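Local coordinates for protein aldo-keto reductase family 1 member C1 (Caenorhabditis elegans, PDB 1QWK) that probably reduces carbonyl compounds such as aldoses with NADPH, as a TIM-barrel member of the aldo-keto reductase family, at residues A[14-19]-A[195-200]; A[176-181]-A[186-191]; A[251-254]-A[259-262]. All coordinates share one frame; numbering follows the deposited sequence.

Contact 1: residues A[14-19]-A[195-200]; sequences VEMPVI and NISVTS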
ATOM      1  N   VAL A  14      -6.976 -16.676   1.388  1.00 19.65           N
ATOM      2  CA  VAL A  14      -7.691 -15.424   1.190  1.00 19.22           C
ATOM      3  C   VAL A  14      -7.283 -14.769  -0.125  1.00 19.86           C
ATOM      4  O   VAL A  14      -6.095 -14.671  -0.432  1.00 20.04           O
ATOM      5  CB  VAL A  14      -7.409 -14.441   2.349  1.00 18.49           C
ATOM      6  CG1 VAL A  14      -7.997 -13.069   2.032  1.00 18.19           C
ATOM      7  CG2 VAL A  14      -7.993 -14.988   3.637  1.00 19.95           C
ATOM      8  N   GLU A  15      -8.274 -14.335  -0.901  1.00 19.00           N
ATOM      9  CA  GLU A  15      -8.029 -13.672  -2.183  1.00 21.29           C
ATOM     10  C   GLU A  15      -7.953 -12.157  -2.000  1.00 19.78           C
ATOM     11  O   GLU A  15      -8.889 -11.542  -1.492  1.00 22.48           O
ATOM     12  CB  GLU A  15      -9.152 -14.014  -3.167  1.00 22.51           C
ATOM     13  CG  GLU A  15      -9.123 -15.447  -3.679  1.00 29.51           C
ATOM     14  CD  GLU A  15      -8.221 -15.616  -4.889  1.00 36.04           C
ATOM     15  OE1 GLU A  15      -7.007 -15.336  -4.780  1.00 37.79           O
ATOM     16  OE2 GLU A  15      -8.730 -16.026  -5.957  1.00 39.98           O
ATOM     17  N   MET A  16      -6.840 -11.559  -2.418  1.00 18.76           N
ATOM     18  CA  MET A  16      -6.647 -10.113  -2.296  1.00 17.61           C
ATOM     19  C   MET A  16      -6.589  -9.437  -3.666  1.00 18.10           C
ATOM     20  O   MET A  16      -5.727  -9.750  -4.481  1.00 18.38           O
ATOM     21  CB  MET A  16      -5.348  -9.821  -1.533  1.00 18.14           C
ATOM     22  CG  MET A  16      -5.001  -8.337  -1.427  1.00 18.62           C
ATOM     23  SD  MET A  16      -3.463  -8.028  -0.515  1.00 21.38           S
ATOM     24  CE  MET A  16      -2.243  -8.515  -1.744  1.00 22.34           C
ATOM     25  N   PRO A  17      -7.510  -8.493  -3.936  1.00 18.42           N
ATOM     26  CA  PRO A  17      -7.519  -7.795  -5.230  1.00 17.50           C
ATOM     27  C   PRO A  17      -6.140  -7.212  -5.535  1.00 18.90           C
ATOM     28  O   PRO A  17      -5.499  -6.638  -4.657  1.00 17.90           O
ATOM     29  CB  PRO A  17      -8.578  -6.713  -5.029  1.00 18.00           C
ATOM     30  CG  PRO A  17      -9.552  -7.376  -4.073  1.00 18.28           C
ATOM     31  CD  PRO A  17      -8.620  -8.038  -3.077  1.00 18.66           C
ATOM     32  N   VAL A  18      -5.701  -7.355  -6.783  1.00 18.73           N
ATOM     33  CA  VAL A  18      -4.389  -6.882  -7.216  1.00 19.06           C
ATOM     34  C   VAL A  18      -4.250  -5.365  -7.281  1.00 18.65           C
ATOM     35  O   VAL A  18      -3.136  -4.844  -7.285  1.00 18.78           O
ATOM     36  CB  VAL A  18      -4.009  -7.462  -8.595  1.00 19.80           C
ATOM     37  CG1 VAL A  18      -3.958  -8.982  -8.521  1.00 20.82           C
ATOM     38  CG2 VAL A  18      -5.013  -7.009  -9.648  1.00 20.02           C
ATOM     39  N   ILE A  19      -5.372  -4.658  -7.355  1.00 17.47           N
ATOM     40  CA  ILE A  19      -5.331  -3.205  -7.395  1.00 17.87           C
ATOM     41  C   ILE A  19      -6.298  -2.655  -6.360  1.00 18.31           C
ATOM     42  O   ILE A  19      -7.412  -3.154  -6.197  1.00 19.42           O
ATOM     43  CB  ILE A  19      -5.677  -2.654  -8.805  1.00 18.10           C
ATOM     44  CG1 ILE A  19      -5.618  -1.121  -8.795  1.00 18.93           C
ATOM     45  CG2 ILE A  19      -7.047  -3.154  -9.248  1.00 19.98           C
ATOM     46  CD1 ILE A  19      -5.691  -0.497 -10.189  1.00 20.16           C
ATOM     47  N   ASN A 195       6.501 -17.337   0.418  1.00 21.21           N
ATOM     48  CA  ASN A 195       5.082 -17.237   0.083  1.00 21.83           C
ATOM     49  C   ASN A 195       4.394 -16.045   0.738  1.00 22.14           C
ATOM     50  O   ASN A 195       3.287 -16.157   1.275  1.00 21.98           O
ATOM     51  CB  ASN A 195       4.344 -18.526   0.468  1.00 25.96           C
ATOM     52  CG  ASN A 195       4.820 -19.730  -0.320  1.00 30.05           C
ATOM     53  OD1 ASN A 195       4.763 -19.745  -1.549  1.00 33.67           O
ATOM     54  ND2 ASN A 195       5.287 -20.753   0.388  1.00 33.21           N
ATOM     55  N   ILE A 196       5.061 -14.898   0.698  1.00 18.07           N
ATOM     56  CA  ILE A 196       4.509 -13.674   1.270  1.00 16.99           C
ATOM     57  C   ILE A 196       4.112 -12.775   0.099  1.00 17.07           C
ATOM     58  O   ILE A 196       4.936 -12.490  -0.769  1.00 18.99           O
ATOM     59  CB  ILE A 196       5.561 -12.933   2.129  1.00 16.22           C
ATOM     60  CG1 ILE A 196       6.031 -13.837   3.279  1.00 17.95           C
ATOM     61  CG2 ILE A 196       4.961 -11.639   2.682  1.00 18.08           C
ATOM     62  CD1 ILE A 196       7.144 -13.227   4.117  1.00 17.43           C
ATOM     63  N   SER A 197       2.857 -12.336   0.062  1.00 16.11           N
ATOM     64  CA  SER A 197       2.426 -11.467  -1.019  1.00 15.94           C
ATOM     65  C   SER A 197       3.058 -10.094  -0.800  1.00 16.04           C
ATOM     66  O   SER A 197       3.357  -9.714   0.336  1.00 16.43           O
ATOM     67  CB  SER A 197       0.892 -11.355  -1.063  1.00 17.03           C
ATOM     68  OG  SER A 197       0.379 -10.681   0.073  1.00 17.65           O
ATOM     69  N   VAL A 198       3.295  -9.373  -1.890  1.00 15.97           N
ATOM     70  CA  VAL A 198       3.894  -8.049  -1.811  1.00 16.00           C
ATOM     71  C   VAL A 198       2.959  -6.994  -2.387  1.00 15.81           C
ATOM     72  O   VAL A 198       2.403  -7.172  -3.472  1.00 16.86           O
ATOM     73  CB  VAL A 198       5.235  -7.980  -2.602  1.00 16.86           C
ATOM     74  CG1 VAL A 198       5.833  -6.569  -2.502  1.00 16.62           C
ATOM     75  CG2 VAL A 198       6.209  -9.015  -2.068  1.00 20.13           C
ATOM     76  N   THR A 199       2.777  -5.911  -1.641  1.00 13.37           N
ATOM     77  CA  THR A 199       1.946  -4.804  -2.085  1.00 15.27           C
ATOM     78  C   THR A 199       2.848  -3.592  -2.209  1.00 16.36           C
ATOM     79  O   THR A 199       3.597  -3.250  -1.287  1.00 16.46           O
ATOM     80  CB  THR A 199       0.816  -4.466  -1.091  1.00 16.75           C
ATOM     81  OG1 THR A 199      -0.144  -5.528  -1.074  1.00 17.02           O
ATOM     82  CG2 THR A 199       0.123  -3.170  -1.503  1.00 18.04           C
ATOM     83  N   SER A 200       2.784  -2.953  -3.365  1.00 14.96           N
ATOM     84  CA  SER A 200       3.579  -1.770  -3.645  1.00 15.34           C
ATOM     85  C   SER A 200       2.813  -0.490  -3.375  1.00 17.16           C
ATOM     86  O   SER A 200       1.666  -0.357  -3.805  1.00 17.10           O
ATOM     87  CB  SER A 200       3.982  -1.768  -5.125  1.00 16.92           C
ATOM     88  OG  SER A 200       4.083  -0.438  -5.628  1.00 18.08           O
TER
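M16 lays its CE methyl against the hydroxyls of both S197 and T199, and this single side chain carries the contact. The setting is the floor of the TIM barrel: strand 15-17 pairs with strand 7-9 in the N-terminal hairpin that closes the bottom of the barrel in aldo-keto reductases, while strand 197-201 is the seventh of the eight parallel barrel strands. The backbones stay well apart, M16 CA lying 9.3 Å from S197 CA, so the gap is bridged by side chains alone and no hydrogen bond crosses it. M16 can span it because its CG stands anti to the backbone N (chi1 176°) and the chain runs on straight through chi2. Only at the thioether does it bend (chi3 75°), which turns the CE methyl down onto the strand. There CE sits 3.9 Å from S197 OG, while SD is a little farther from T199 than the methyl is. The side chains of M16 and T199 pass at a slant, with the terminal methyl making the nearest approach.

Neither hydroxyl depends on the methionine for its polar needs. S197 OG bonds to H172 O and to N173 ND2, and N173 ND2 also serves T199 OG1; the methyl thus rests on oxygens already tied to the neighbouring barrel strand and its approach. F77 and A259 add further contacts around M16, so the hairpin is seated on several strands at once. The T199 side chain is about 8 Å from that of K81, the residue predicted to lower the pKa of the active-site tyrosine. On the T199 side, the closest approach is M16 CE to T199 OG1, at 3.7 Å.

Contact 2: residues A[176-181]-A[186-191]; sequences VELHLY and DHVDFC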
ATOM      1  N   VAL A 176       5.362  -2.352   0.913  1.00 14.17           N
ATOM      2  CA  VAL A 176       6.533  -1.485   0.895  1.00 14.51           C
ATOM      3  C   VAL A 176       6.545  -0.551  -0.308  1.00 14.88           C
ATOM      4  O   VAL A 176       5.764  -0.708  -1.247  1.00 15.69           O
ATOM      5  CB  VAL A 176       7.838  -2.318   0.839  1.00 13.83           C
ATOM      6  CG1 VAL A 176       7.958  -3.205   2.070  1.00 16.54           C
ATOM      7  CG2 VAL A 176       7.862  -3.167  -0.433  1.00 16.53           C
ATOM      8  N   GLU A 177       7.434   0.433  -0.258  1.00 14.13           N
ATOM      9  CA  GLU A 177       7.602   1.368  -1.359  1.00 15.47           C
ATOM     10  C   GLU A 177       8.176   0.538  -2.500  1.00 15.40           C
ATOM     11  O   GLU A 177       9.172  -0.157  -2.319  1.00 16.71           O
ATOM     12  CB  GLU A 177       8.603   2.464  -0.988  1.00 15.86           C
ATOM     13  CG  GLU A 177       8.841   3.461  -2.115  1.00 16.32           C
ATOM     14  CD  GLU A 177       9.971   4.435  -1.821  1.00 17.35           C
ATOM     15  OE1 GLU A 177      10.336   4.589  -0.636  1.00 18.30           O
ATOM     16  OE2 GLU A 177      10.478   5.057  -2.785  1.00 18.30           O
ATOM     17  N   LEU A 178       7.547   0.596  -3.667  1.00 16.08           N
ATOM     18  CA  LEU A 178       8.037  -0.158  -4.808  1.00 15.89           C
ATOM     19  C   LEU A 178       7.552   0.471  -6.104  1.00 17.77           C
ATOM     20  O   LEU A 178       6.354   0.618  -6.334  1.00 17.33           O
ATOM     21  CB  LEU A 178       7.578  -1.623  -4.734  1.00 16.65           C
ATOM     22  CG  LEU A 178       8.236  -2.615  -5.707  1.00 17.36           C
ATOM     23  CD1 LEU A 178       8.089  -4.030  -5.165  1.00 18.21           C
ATOM     24  CD2 LEU A 178       7.621  -2.496  -7.102  1.00 18.05           C
ATOM     25  N   HIS A 179       8.505   0.860  -6.940  1.00 16.53           N
ATOM     26  CA  HIS A 179       8.209   1.460  -8.232  1.00 16.18           C
ATOM     27  C   HIS A 179       9.436   1.272  -9.111  1.00 17.74           C
ATOM     28  O   HIS A 179      10.461   0.786  -8.639  1.00 17.59           O
ATOM     29  CB  HIS A 179       7.833   2.946  -8.096  1.00 16.98           C
ATOM     30  CG  HIS A 179       8.772   3.750  -7.249  1.00 19.80           C
ATOM     31  ND1 HIS A 179       8.771   3.688  -5.873  1.00 22.07           N
ATOM     32  CD2 HIS A 179       9.716   4.663  -7.582  1.00 19.12           C
ATOM     33  CE1 HIS A 179       9.669   4.531  -5.394  1.00 19.76           C
ATOM     34  NE2 HIS A 179      10.256   5.135  -6.411  1.00 22.32           N
ATOM     35  N   LEU A 180       9.334   1.631 -10.386  1.00 17.31           N
ATOM     36  CA  LEU A 180      10.453   1.436 -11.305  1.00 18.31           C
ATOM     37  C   LEU A 180      11.791   1.952 -10.797  1.00 18.94           C
ATOM     38  O   LEU A 180      12.810   1.268 -10.925  1.00 17.94           O
ATOM     39  CB  LEU A 180      10.152   2.077 -12.659  1.00 18.23           C
ATOM     40  CG  LEU A 180      11.228   1.839 -13.731  1.00 16.60           C
ATOM     41  CD1 LEU A 180      11.432   0.342 -13.945  1.00 16.73           C
ATOM     42  CD2 LEU A 180      10.798   2.514 -15.024  1.00 18.00           C
ATOM     43  N   TYR A 181      11.788   3.149 -10.219  1.00 19.20           N
ATOM     44  CA  TYR A 181      13.018   3.740  -9.709  1.00 21.29           C
ATOM     45  C   TYR A 181      13.373   3.348  -8.266  1.00 22.99           C
ATOM     46  O   TYR A 181      14.089   4.063  -7.574  1.00 23.44           O
ATOM     47  CB  TYR A 181      12.970   5.263  -9.888  1.00 20.37           C
ATOM     48  CG  TYR A 181      13.284   5.717 -11.309  1.00 21.83           C
ATOM     49  CD1 TYR A 181      13.385   4.793 -12.357  1.00 20.70           C
ATOM     50  CD2 TYR A 181      13.500   7.065 -11.601  1.00 21.34           C
ATOM     51  CE1 TYR A 181      13.697   5.203 -13.656  1.00 21.56           C
ATOM     52  CE2 TYR A 181      13.811   7.485 -12.897  1.00 21.43           C
ATOM     53  CZ  TYR A 181      13.910   6.549 -13.918  1.00 22.42           C
ATOM     54  OH  TYR A 181      14.234   6.952 -15.192  1.00 22.25           O
ATOM     55  N   ASP A 186      15.498  -7.510  -4.189  1.00 21.04           N
ATOM     56  CA  ASP A 186      15.839  -8.368  -3.058  1.00 22.46           C
ATOM     57  C   ASP A 186      14.634  -8.685  -2.174  1.00 21.07           C
ATOM     58  O   ASP A 186      14.420  -9.837  -1.799  1.00 20.98           O
ATOM     59  CB  ASP A 186      16.935  -7.712  -2.214  1.00 24.10           C
ATOM     60  CG  ASP A 186      17.460  -8.627  -1.122  1.00 30.36           C
ATOM     61  OD1 ASP A 186      18.014  -9.698  -1.456  1.00 33.39           O
ATOM     62  OD2 ASP A 186      17.320  -8.281   0.069  1.00 33.29           O
ATOM     63  N   HIS A 187      13.847  -7.667  -1.842  1.00 19.26           N
ATOM     64  CA  HIS A 187      12.684  -7.883  -0.986  1.00 19.70           C
ATOM     65  C   HIS A 187      11.640  -8.775  -1.648  1.00 18.91           C
ATOM     66  O   HIS A 187      11.124  -9.702  -1.022  1.00 20.49           O
ATOM     67  CB  HIS A 187      12.042  -6.549  -0.596  1.00 19.48           C
ATOM     68  CG  HIS A 187      10.918  -6.687   0.386  1.00 18.87           C
ATOM     69  ND1 HIS A 187      11.104  -7.155   1.669  1.00 21.06           N
ATOM     70  CD2 HIS A 187       9.598  -6.405   0.277  1.00 19.57           C
ATOM     71  CE1 HIS A 187       9.947  -7.153   2.309  1.00 21.19           C
ATOM     72  NE2 HIS A 187       9.017  -6.701   1.486  1.00 20.89           N
ATOM     73  N   VAL A 188      11.336  -8.502  -2.914  1.00 18.29           N
ATOM     74  CA  VAL A 188      10.346  -9.296  -3.636  1.00 19.34           C
ATOM     75  C   VAL A 188      10.791 -10.752  -3.741  1.00 19.95           C
ATOM     76  O   VAL A 188       9.989 -11.663  -3.556  1.00 19.52           O
ATOM     77  CB  VAL A 188      10.088  -8.714  -5.049  1.00 18.53           C
ATOM     78  CG1 VAL A 188       9.121  -9.607  -5.824  1.00 18.33           C
ATOM     79  CG2 VAL A 188       9.514  -7.313  -4.927  1.00 20.24           C
ATOM     80  N   ASP A 189      12.068 -10.977  -4.038  1.00 20.65           N
ATOM     81  CA  ASP A 189      12.564 -12.346  -4.133  1.00 22.70           C
ATOM     82  C   ASP A 189      12.465 -13.040  -2.779  1.00 20.84           C
ATOM     83  O   ASP A 189      12.109 -14.215  -2.703  1.00 21.51           O
ATOM     84  CB  ASP A 189      14.006 -12.363  -4.643  1.00 26.20           C
ATOM     85  CG  ASP A 189      14.098 -11.990  -6.111  1.00 31.53           C
ATOM     86  OD1 ASP A 189      13.247 -12.460  -6.896  1.00 36.30           O
ATOM     87  OD2 ASP A 189      15.015 -11.234  -6.489  1.00 37.45           O
ATOM     88  N   PHE A 190      12.768 -12.306  -1.713  1.00 19.82           N
ATOM     89  CA  PHE A 190      12.689 -12.851  -0.363  1.00 18.22           C
ATOM     90  C   PHE A 190      11.250 -13.263  -0.050  1.00 18.76           C
ATOM     91  O   PHE A 190      11.002 -14.362   0.443  1.00 19.52           O
ATOM     92  CB  PHE A 190      13.146 -11.807   0.653  1.00 17.72           C
ATOM     93  CG  PHE A 190      12.897 -12.194   2.082  1.00 19.73           C
ATOM     94  CD1 PHE A 190      13.758 -13.060   2.748  1.00 20.27           C
ATOM     95  CD2 PHE A 190      11.782 -11.701   2.759  1.00 19.85           C
ATOM     96  CE1 PHE A 190      13.526 -13.416   4.074  1.00 20.94           C
ATOM     97  CE2 PHE A 190      11.539 -12.051   4.082  1.00 20.79           C
ATOM     98  CZ  PHE A 190      12.408 -12.915   4.741  1.00 20.99           C
ATOM     99  N   CYS A 191      10.306 -12.372  -0.334  1.00 18.21           N
ATOM    100  CA  CYS A 191       8.896 -12.647  -0.070  1.00 19.91           C
ATOM    101  C   CYS A 191       8.373 -13.827  -0.882  1.00 21.10           C
ATOM    102  O   CYS A 191       7.604 -14.643  -0.373  1.00 19.90           O
ATOM    103  CB  CYS A 191       8.052 -11.399  -0.354  1.00 19.74           C
ATOM    104  SG  CYS A 191       8.269 -10.065   0.862  1.00 20.72           S
TER
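The imidazole of H187 meets the two methyls of V176 obliquely, while one of its faces carries the sulfur of C191 from the next helical turn, 3.5 Å above the ring plane and displaced toward the rim. Both V176 branches lie on the opposite side of the ring plane from that sulfur: CG1 lies 3.7 Å from H187 NE2, and CG2 lies at the same distance from H187 CD2. The two side chains come at each other from opposite directions, strand to helix. H187 reaches across because its CG is anti to the backbone N (chi1 -175°), which sends the ring out from the helix toward the sheet.

Both ring nitrogens have hydrogen-bond partners outside the contact, NE2 with S174 OG on the strand and ND1 with N157 OD1. With both nitrogens bonded, the rotation of the ring is probably fixed, and I160 of helix 157-164 packs on it too. Replacing V176 by an alanine removes both methyls and would probably leave the CD2–NE2 side of the H187 ring without its apolar neighbours and open a gap between strand and helix.

A second, purely apolar meeting lies just beyond. L178 CD1 touches V188 CG2 at 3.6 Å, the two side chains crossing at about a right angle. V176 and L178, two residues apart, thus send their side chains to consecutive helix residues, H187 and V188. The helix itself is regular, with C191 N bonded to H187 O at 2.9 Å.

All four touching residues are buried. Strand 173-177 ends here, a short loop follows, and helix 185-193 runs back over the strand's outer side before strand 197-201: one beta-alpha-beta crossover of the TIM barrel.

Contact 3: residues A[251-254]-A[259-262]; sequences RYAL and AILP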
ATOM      1  N   ARG A 251       1.398  -1.364 -14.513  1.00 17.15           N
ATOM      2  CA  ARG A 251       1.490  -2.697 -15.100  1.00 17.79           C
ATOM      3  C   ARG A 251       2.857  -3.298 -14.788  1.00 18.37           C
ATOM      4  O   ARG A 251       2.987  -4.506 -14.604  1.00 18.04           O
ATOM      5  CB  ARG A 251       1.274  -2.643 -16.620  1.00 18.57           C
ATOM      6  CG  ARG A 251       1.075  -4.015 -17.252  1.00 17.73           C
ATOM      7  CD  ARG A 251      -0.256  -4.639 -16.832  1.00 18.29           C
ATOM      8  NE  ARG A 251      -0.137  -6.079 -16.646  1.00 19.16           N
ATOM      9  CZ  ARG A 251      -1.142  -6.891 -16.326  1.00 18.73           C
ATOM     10  NH1 ARG A 251      -2.365  -6.411 -16.156  1.00 20.86           N
ATOM     11  NH2 ARG A 251      -0.919  -8.188 -16.155  1.00 21.69           N
ATOM     12  N   TYR A 252       3.876  -2.446 -14.725  1.00 17.53           N
ATOM     13  CA  TYR A 252       5.223  -2.905 -14.406  1.00 18.26           C
ATOM     14  C   TYR A 252       5.197  -3.613 -13.052  1.00 18.30           C
ATOM     15  O   TYR A 252       5.667  -4.743 -12.918  1.00 17.64           O
ATOM     16  CB  TYR A 252       6.183  -1.717 -14.340  1.00 18.27           C
ATOM     17  CG  TYR A 252       7.491  -2.040 -13.650  1.00 18.84           C
ATOM     18  CD1 TYR A 252       8.489  -2.761 -14.303  1.00 19.67           C
ATOM     19  CD2 TYR A 252       7.712  -1.655 -12.323  1.00 19.73           C
ATOM     20  CE1 TYR A 252       9.676  -3.093 -13.652  1.00 18.98           C
ATOM     21  CE2 TYR A 252       8.893  -1.983 -11.663  1.00 20.03           C
ATOM     22  CZ  TYR A 252       9.868  -2.702 -12.333  1.00 20.32           C
ATOM     23  OH  TYR A 252      11.033  -3.032 -11.679  1.00 20.48           O
ATOM     24  N   ALA A 253       4.644  -2.941 -12.047  1.00 17.12           N
ATOM     25  CA  ALA A 253       4.571  -3.519 -10.710  1.00 17.09           C
ATOM     26  C   ALA A 253       3.722  -4.790 -10.688  1.00 17.34           C
ATOM     27  O   ALA A 253       4.067  -5.764 -10.021  1.00 17.95           O
ATOM     28  CB  ALA A 253       4.011  -2.496  -9.726  1.00 18.03           C
ATOM     29  N   LEU A 254       2.610  -4.780 -11.413  1.00 17.13           N
ATOM     30  CA  LEU A 254       1.741  -5.953 -11.454  1.00 17.98           C
ATOM     31  C   LEU A 254       2.470  -7.157 -12.034  1.00 17.48           C
ATOM     32  O   LEU A 254       2.397  -8.258 -11.491  1.00 19.47           O
ATOM     33  CB  LEU A 254       0.492  -5.665 -12.287  1.00 18.66           C
ATOM     34  CG  LEU A 254      -0.575  -4.804 -11.613  1.00 19.63           C
ATOM     35  CD1 LEU A 254      -1.660  -4.441 -12.615  1.00 20.06           C
ATOM     36  CD2 LEU A 254      -1.171  -5.573 -10.433  1.00 22.31           C
ATOM     37  N   ALA A 259       0.882  -6.496  -5.809  1.00 19.46           N
ATOM     38  CA  ALA A 259      -0.430  -5.869  -5.815  1.00 18.21           C
ATOM     39  C   ALA A 259      -0.044  -4.388  -5.805  1.00 19.18           C
ATOM     40  O   ALA A 259       1.075  -4.044  -5.405  1.00 20.81           O
ATOM     41  CB  ALA A 259      -1.212  -6.229  -4.559  1.00 17.88           C
ATOM     42  N   ILE A 260      -0.944  -3.510  -6.239  1.00 17.12           N
ATOM     43  CA  ILE A 260      -0.638  -2.080  -6.288  1.00 17.53           C
ATOM     44  C   ILE A 260      -1.680  -1.207  -5.599  1.00 18.23           C
ATOM     45  O   ILE A 260      -2.853  -1.570  -5.515  1.00 17.59           O
ATOM     46  CB  ILE A 260      -0.489  -1.592  -7.747  1.00 17.53           C
ATOM     47  CG1 ILE A 260      -1.779  -1.854  -8.526  1.00 17.33           C
ATOM     48  CG2 ILE A 260       0.703  -2.294  -8.405  1.00 19.09           C
ATOM     49  CD1 ILE A 260      -1.738  -1.392  -9.990  1.00 19.21           C
ATOM     50  N   LEU A 261      -1.231  -0.044  -5.125  1.00 19.80           N
ATOM     51  CA  LEU A 261      -2.077   0.918  -4.422  1.00 21.55           C
ATOM     52  C   LEU A 261      -1.901   2.358  -4.905  1.00 22.93           C
ATOM     53  O   LEU A 261      -1.356   3.190  -4.185  1.00 24.94           O
ATOM     54  CB  LEU A 261      -1.781   0.884  -2.917  1.00 20.72           C
ATOM     55  CG  LEU A 261      -2.112  -0.386  -2.144  1.00 20.71           C
ATOM     56  CD1 LEU A 261      -1.647  -0.245  -0.689  1.00 20.73           C
ATOM     57  CD2 LEU A 261      -3.608  -0.646  -2.205  1.00 21.50           C
ATOM     58  N   PRO A 262      -2.350   2.669  -6.132  1.00 24.59           N
ATOM     59  CA  PRO A 262      -2.215   4.041  -6.640  1.00 26.73           C
ATOM     60  C   PRO A 262      -2.932   5.013  -5.691  1.00 30.39           C
ATOM     61  O   PRO A 262      -4.052   4.738  -5.249  1.00 30.68           O
ATOM     62  CB  PRO A 262      -2.872   3.960  -8.021  1.00 26.83           C
ATOM     63  CG  PRO A 262      -3.867   2.836  -7.870  1.00 25.28           C
ATOM     64  CD  PRO A 262      -3.063   1.817  -7.096  1.00 24.87           C
TER
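I260 reaches from its strand to A253 and L254 on the helix, using a different branch for each. Its CG2 methyl meets A253 CB at 3.6 Å, while its CD1, at the end of the longer branch, lies 4.0 Å from both L254 CG and L254 CD1. What sets this fork is a less usual isoleucine conformation: CG1 stands between the backbone N and the carbonyl carbon (chi1 59°), and with chi2 at 179° the branch then extends straight out to CD1. CG2, anti to the carbonyl carbon, takes the other direction and falls to the alanine.

L254 answers with a common leucine shape. Its CB does not aim at the strand, yet the chain bends inward, with CG anti to the carbonyl carbon (chi1 -76°), and brings the isobutyl end over CD1 of I260. The two side chains cross at about a right angle. A253 has no torsion to adjust; its methyl already points at the strand, and its small size probably allows the helix to lie close.

Helix 245-255 is the one that leads, through a short turn, into strand 259-261, the last strand of the eight-stranded TIM barrel, and I260 is the residue whose side chain faces out from that strand to the helical layer. Its neighbours A259 and L261 go the other way, both onto T199. A259 pairs through its backbone with V198 and S200 of strand 197-201, and I260 with V18 and G20, just ahead of strand 21-22, so the isoleucine projects from a held backbone.

Within this contact the interface is wholly apolar, and T203 touches both A253 and I260 beside it. R251 starts away from the strand, and its NE forms a salt bridge with D255 OD2.

How the contacts relate
All three contacts reach the last strands of one parallel barrel sheet. Contact 1 brings the hairpin at its base against strand 197-201, contact 2 sets helix 185-193 on strand 173-177, and contact 3 sets helix 245-255 on strand 259-261. Their centres are 10 to 13 Å apart. In sequence, contact 2 falls between the two halves of contact 1, and contact 3 follows both. Strand 197-201 lies between the other two strands: S200 OG bonds to L178 O on one side, and V198 O to A259 N on the other. Y252 packs on L180, joining contacts 2 and 3. Floor, strands and outer helices thus pack against one another on this side of the barrel.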